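Sialidase B (Streptococcus pneumoniae serotype 4, PDB 4XJW) hydrolyses the glycosidic linkages that join terminal sialic acids to oligosaccharides, glycoproteins and glycolipids, releasing the sugar. Local coordinates at residues T516-M528 and V540-Q554. The protein carries 1 engineered substitution. Sequence-based numbering, arbitrary orientation.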
loop_
_atom_site.group_PDB
_atom_site.type_symbol
_atom_site.label_atom_id
_atom_site.label_comp_id
_atom_site.label_asym_id
_atom_site.label_seq_id
_atom_site.Cartn_x
_atom_site.Cartn_y
_atom_site.Cartn_z
ATOM N N THR A 516 3.774 3.864 -23.274
ATOM C CA THR A 516 3.567 4.293 -21.895
ATOM C C THR A 516 2.079 4.414 -21.626
ATOM O O THR A 516 1.385 5.098 -22.368
ATOM C CB THR A 516 4.229 5.644 -21.660
ATOM O OG1 THR A 516 5.632 5.548 -21.948
ATOM C CG2 THR A 516 4.044 6.091 -20.220
ATOM N N PHE A 517 1.593 3.740 -20.583
ATOM C CA PHE A 517 0.203 3.854 -20.143
ATOM C C PHE A 517 0.168 4.725 -18.905
ATOM O O PHE A 517 0.985 4.555 -17.997
ATOM C CB PHE A 517 -0.383 2.472 -19.835
ATOM C CG PHE A 517 -0.341 1.529 -21.005
ATOM C CD1 PHE A 517 -1.337 1.553 -21.975
ATOM C CD2 PHE A 517 0.705 0.641 -21.149
ATOM C CE1 PHE A 517 -1.303 0.692 -23.049
ATOM C CE2 PHE A 517 0.754 -0.226 -22.234
ATOM C CZ PHE A 517 -0.246 -0.198 -23.186
ATOM N N PHE A 518 -0.758 5.679 -18.852
ATOM C CA PHE A 518 -0.785 6.568 -17.697
ATOM C C PHE A 518 -2.153 7.033 -17.232
ATOM O O PHE A 518 -3.115 7.081 -17.993
ATOM C CB PHE A 518 0.180 7.756 -17.858
ATOM C CG PHE A 518 -0.166 8.701 -18.992
ATOM C CD1 PHE A 518 0.105 8.356 -20.306
ATOM C CD2 PHE A 518 -0.731 9.941 -18.722
ATOM C CE1 PHE A 518 -0.192 9.233 -21.347
ATOM C CE2 PHE A 518 -1.020 10.822 -19.746
ATOM C CZ PHE A 518 -0.751 10.464 -21.064
ATOM N N ARG A 519 -2.199 7.342 -15.947
ATOM C CA ARG A 519 -3.381 7.829 -15.260
ATOM C C ARG A 519 -3.682 9.262 -15.688
ATOM O O ARG A 519 -2.758 10.052 -15.902
ATOM C CB ARG A 519 -3.082 7.766 -13.756
ATOM C CG ARG A 519 -4.097 8.412 -12.841
ATOM C CD ARG A 519 -3.590 8.308 -11.409
ATOM N NE ARG A 519 -4.383 9.130 -10.505
ATOM C CZ ARG A 519 -4.158 9.229 -9.203
ATOM N NH1 ARG A 519 -3.164 8.546 -8.653
ATOM N NH2 ARG A 519 -4.931 10.002 -8.454
ATOM N N THR A 520 -4.975 9.592 -15.801
ATOM C CA THR A 520 -5.421 10.933 -16.191
ATOM C C THR A 520 -6.555 11.426 -15.297
ATOM O O THR A 520 -6.883 10.815 -14.280
ATOM C CB THR A 520 -5.930 10.999 -17.649
ATOM O OG1 THR A 520 -7.188 10.320 -17.765
ATOM C CG2 THR A 520 -4.920 10.390 -18.611
ATOM N N THR A 521 -7.183 12.525 -15.716
ATOM C CA THR A 521 -8.308 13.106 -14.985
ATOM C C THR A 521 -9.604 12.932 -15.768
ATOM O O THR A 521 -10.636 13.497 -15.410
ATOM C CB THR A 521 -8.074 14.598 -14.711
ATOM O OG1 THR A 521 -7.706 15.257 -15.930
ATOM C CG2 THR A 521 -6.984 14.796 -13.670
ATOM N N THR A 522 -9.543 12.144 -16.837
ATOM C CA THR A 522 -10.652 11.991 -17.781
ATOM C C THR A 522 -11.532 10.769 -17.536
ATOM O O THR A 522 -12.547 10.600 -18.209
ATOM C CB THR A 522 -10.138 11.877 -19.237
ATOM O OG1 THR A 522 -9.555 10.581 -19.443
ATOM C CG2 THR A 522 -9.110 12.942 -19.538
ATOM N N GLY A 523 -11.143 9.907 -16.593
ATOM C CA GLY A 523 -11.809 8.631 -16.414
ATOM C C GLY A 523 -11.342 7.533 -17.367
ATOM O O GLY A 523 -11.914 6.447 -17.382
ATOM N N LYS A 524 -10.333 7.830 -18.185
ATOM C CA LYS A 524 -9.757 6.840 -19.090
ATOM C C LYS A 524 -8.242 6.814 -18.952
ATOM O O LYS A 524 -7.608 7.849 -18.733
ATOM C CB LYS A 524 -10.135 7.149 -20.539
ATOM C CG LYS A 524 -11.614 6.957 -20.845
ATOM C CD LYS A 524 -11.912 7.221 -22.318
ATOM C CE LYS A 524 -13.398 7.055 -22.615
ATOM N NZ LYS A 524 -14.114 6.438 -21.459
ATOM N N ILE A 525 -7.670 5.623 -19.090
ATOM C CA ILE A 525 -6.226 5.457 -19.116
ATOM C C ILE A 525 -5.715 5.959 -20.457
ATOM O O ILE A 525 -6.321 5.686 -21.493
ATOM C CB ILE A 525 -5.876 3.981 -18.914
ATOM C CG1 ILE A 525 -6.343 3.538 -17.520
ATOM C CG2 ILE A 525 -4.370 3.718 -19.126
ATOM C CD1 ILE A 525 -6.261 2.033 -17.287
ATOM N N ALA A 526 -4.627 6.720 -20.437
ATOM C CA ALA A 526 -4.074 7.287 -21.662
ATOM C C ALA A 526 -2.819 6.539 -22.053
ATOM O O ALA A 526 -2.284 5.754 -21.265
ATOM C CB ALA A 526 -3.760 8.766 -21.482
ATOM N N TYR A 527 -2.347 6.782 -23.268
ATOM C CA TYR A 527 -1.065 6.237 -23.687
ATOM C C TYR A 527 -0.386 7.090 -24.736
ATOM O O TYR A 527 -1.035 7.887 -25.420
ATOM C CB TYR A 527 -1.192 4.774 -24.142
ATOM C CG TYR A 527 -2.016 4.551 -25.390
ATOM C CD1 TYR A 527 -1.426 4.581 -26.643
ATOM C CD2 TYR A 527 -3.380 4.293 -25.306
ATOM C CE1 TYR A 527 -2.166 4.370 -27.781
ATOM C CE2 TYR A 527 -4.135 4.074 -26.435
ATOM C CZ TYR A 527 -3.513 4.116 -27.677
ATOM O OH TYR A 527 -4.251 3.902 -28.817
ATOM N N MET A 528 0.929 6.949 -24.815
ATOM C CA MET A 528 1.735 7.558 -25.857
ATOM C C MET A 528 2.804 6.550 -26.240
ATOM O O MET A 528 3.058 5.595 -25.500
ATOM C CB MET A 528 2.384 8.862 -25.386
ATOM C CG MET A 528 3.231 8.748 -24.124
ATOM S SD MET A 528 4.193 10.234 -23.735
ATOM C CE MET A 528 2.887 11.384 -23.312
ATOM N N VAL A 540 -1.011 11.968 -27.428
ATOM C CA VAL A 540 -1.708 11.138 -26.457
ATOM C C VAL A 540 -2.985 10.546 -27.040
ATOM O O VAL A 540 -3.748 11.242 -27.719
ATOM C CB VAL A 540 -2.041 11.955 -25.203
ATOM C CG1 VAL A 540 -2.906 11.178 -24.232
ATOM C CG2 VAL A 540 -0.762 12.457 -24.539
ATOM N N SER A 541 -3.195 9.258 -26.800
ATOM C CA SER A 541 -4.447 8.581 -27.118
ATOM C C SER A 541 -5.040 8.001 -25.839
ATOM O O SER A 541 -4.400 8.034 -24.785
ATOM C CB SER A 541 -4.208 7.460 -28.123
ATOM O OG SER A 541 -3.792 7.988 -29.363
ATOM N N TYR A 542 -6.253 7.466 -25.935
ATOM C CA TYR A 542 -6.938 6.898 -24.786
ATOM C C TYR A 542 -7.460 5.507 -25.065
ATOM O O TYR A 542 -7.797 5.170 -26.194
ATOM C CB TYR A 542 -8.085 7.810 -24.325
ATOM C CG TYR A 542 -7.620 9.193 -23.959
ATOM C CD1 TYR A 542 -7.224 9.492 -22.660
ATOM C CD2 TYR A 542 -7.563 10.201 -24.914
ATOM C CE1 TYR A 542 -6.785 10.757 -22.325
ATOM C CE2 TYR A 542 -7.127 11.466 -24.589
ATOM C CZ TYR A 542 -6.745 11.739 -23.291
ATOM O OH TYR A 542 -6.310 13.000 -22.963
ATOM N N ILE A 543 -7.506 4.691 -24.019
ATOM C CA ILE A 543 -8.105 3.378 -24.098
ATOM C C ILE A 543 -9.599 3.524 -23.834
ATOM O O ILE A 543 -9.998 4.021 -22.784
ATOM C CB ILE A 543 -7.449 2.434 -23.057
ATOM C CG1 ILE A 543 -5.956 2.294 -23.353
ATOM C CG2 ILE A 543 -8.156 1.080 -22.996
ATOM C CD1 ILE A 543 -5.188 1.533 -22.284
ATOM N N ASP A 544 -10.413 3.154 -24.817
ATOM C CA ASP A 544 -11.831 2.966 -24.578
ATOM C C ASP A 544 -11.951 1.523 -24.105
ATOM O O ASP A 544 -11.283 0.632 -24.640
ATOM C CB ASP A 544 -12.650 3.178 -25.861
ATOM C CG ASP A 544 -12.418 4.537 -26.503
ATOM O OD1 ASP A 544 -12.227 5.531 -25.772
ATOM O OD2 ASP A 544 -12.424 4.608 -27.753
ATOM N N GLY A 545 -12.767 1.291 -23.086
ATOM C CA GLY A 545 -13.009 -0.061 -22.629
ATOM C C GLY A 545 -12.587 -0.345 -21.201
ATOM O O GLY A 545 -12.923 -1.395 -20.650
ATOM N N ILE A 546 -11.816 0.568 -20.618
ATOM C CA ILE A 546 -11.463 0.484 -19.206
ATOM C C ILE A 546 -11.938 1.770 -18.554
ATOM O O ILE A 546 -11.685 2.843 -19.087
ATOM C CB ILE A 546 -9.947 0.342 -18.992
ATOM C CG1 ILE A 546 -9.429 -0.928 -19.666
ATOM C CG2 ILE A 546 -9.611 0.299 -17.493
ATOM C CD1 ILE A 546 -7.942 -1.105 -19.546
ATOM N N GLN A 547 -12.639 1.660 -17.427
ATOM C CA GLN A 547 -13.081 2.852 -16.693
ATOM C C GLN A 547 -12.218 3.127 -15.469
ATOM O O GLN A 547 -11.869 2.203 -14.729
ATOM C CB GLN A 547 -14.526 2.710 -16.204
ATOM C CG GLN A 547 -15.513 2.098 -17.186
ATOM C CD GLN A 547 -15.425 2.718 -18.559
ATOM O OE1 GLN A 547 -15.286 3.937 -18.699
ATOM N NE2 GLN A 547 -15.486 1.876 -19.592
ATOM N N GLN A 548 -11.899 4.401 -15.249
ATOM C CA GLN A 548 -11.367 4.854 -13.969
ATOM C C GLN A 548 -12.244 5.973 -13.442
ATOM O O GLN A 548 -13.136 6.448 -14.143
ATOM C CB GLN A 548 -9.917 5.325 -14.097
ATOM C CG GLN A 548 -8.918 4.168 -14.207
ATOM C CD GLN A 548 -7.514 4.556 -13.808
ATOM O OE1 GLN A 548 -7.177 5.732 -13.669
ATOM N NE2 GLN A 548 -6.666 3.544 -13.646
ATOM N N THR A 549 -11.991 6.385 -12.205
ATOM C CA THR A 549 -12.669 7.525 -11.622
ATOM C C THR A 549 -12.103 8.812 -12.191
ATOM O O THR A 549 -11.069 8.820 -12.858
ATOM C CB THR A 549 -12.429 7.582 -10.124
ATOM O OG1 THR A 549 -11.014 7.636 -9.900
ATOM C CG2 THR A 549 -13.032 6.364 -9.415
ATOM N N SER A 550 -12.776 9.915 -11.896
ATOM C CA SER A 550 -12.287 11.226 -12.283
ATOM C C SER A 550 -10.868 11.527 -11.807
ATOM O O SER A 550 -10.108 12.189 -12.512
ATOM C CB SER A 550 -13.256 12.312 -11.799
ATOM O OG SER A 550 -13.446 12.258 -10.395
ATOM N N TYR A 551 -10.503 11.033 -10.626
ATOM C CA TYR A 551 -9.181 11.323 -10.081
ATOM C C TYR A 551 -8.133 10.301 -10.544
ATOM O O TYR A 551 -6.939 10.600 -10.553
ATOM C CB TYR A 551 -9.219 11.435 -8.554
ATOM C CG TYR A 551 -9.904 10.270 -7.882
ATOM C CD1 TYR A 551 -9.209 9.090 -7.596
ATOM C CD2 TYR A 551 -11.251 10.332 -7.554
ATOM C CE1 TYR A 551 -9.842 8.022 -6.981
ATOM C CE2 TYR A 551 -11.894 9.263 -6.943
ATOM C CZ TYR A 551 -11.184 8.107 -6.660
ATOM O OH TYR A 551 -11.826 7.052 -6.057
ATOM N N GLY A 552 -8.588 9.121 -10.944
ATOM C CA GLY A 552 -7.689 8.107 -11.510
ATOM C C GLY A 552 -6.956 7.265 -10.481
ATOM O O GLY A 552 -7.008 7.553 -9.288
ATOM N N THR A 553 -6.254 6.234 -10.969
ATOM C CA THR A 553 -5.445 5.334 -10.136
ATOM C C THR A 553 -4.244 4.879 -10.949
ATOM O O THR A 553 -4.334 4.763 -12.163
ATOM C CB THR A 553 -6.263 4.076 -9.698
ATOM O OG1 THR A 553 -7.438 4.505 -8.993
ATOM C CG2 THR A 553 -5.467 3.198 -8.758
ATOM N N GLN A 554 -3.119 4.631 -10.277
ATOM C CA GLN A 554 -1.949 4.057 -10.919
ATOM C C GLN A 554 -2.361 2.816 -11.721
ATOM O O GLN A 554 -3.229 2.039 -11.288
ATOM C CB GLN A 554 -0.917 3.676 -9.853
ATOM C CG GLN A 554 0.422 3.160 -10.410
ATOM C CD GLN A 554 0.988 1.990 -9.622
ATOM O OE1 GLN A 554 0.306 1.390 -8.797
ATOM N NE2 GLN A 554 2.249 1.664 -9.873
HETATM O O HOH W 1 -9.165 9.456 -14.627
HETATM O O HOH W 2 -7.044 7.717 -15.590
HETATM O O HOH W 3 -4.954 11.932 -12.394
HETATM O O HOH W 4 -9.371 3.576 -20.196
#
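Arg519, lying across the backbone of Tyr551–Thr553, illustrates how a sialidase beta-propeller blade can hold by main-chain atoms an arginine that probably binds substrate. The blade is a four-stranded antiparallel sheet with 541-542 at one edge. From the arginine CB, 3.6 Å from Thr553 O, the chain runs extended, CG anti to the backbone N (chi1 171°), with CG and CD passing over Thr553 N, CD at 3.4 Å. NE and NH2 then grip one atom side-on: NE reaches Tyr551 O at 2.9 Å, and the carbonyl oxygen sits in the guanidinium plane, while Gly552 O lies over one face, 3.3 Å from CZ. This grip probably fixes the rotation of the group, whose NH1 forms a salt bridge with Glu503, predicted to be an active-site residue. Gln548 is a second-shell brace, its OE1 accepting from Thr553 N and its NE2 donating to Thr553 O.

Farther along, Gln548 N bonds to Gly523 O, and a water accepts from Ile525 N and donates to Ile543 O and Ile546 O, bridging the two backbones. Beyond it the backbones bond directly, Ile543 N pointing almost straight at Ile525 O (3.0 Å, 177° at the hydrogen). Tyr527 and Ser541 form an antiparallel hydrogen-bonded pair, and the serine CB lies over the tyrosine ring in a CH-pi contact, 3.8 Å from the centroid and nearest CZ, at 3.4 Å.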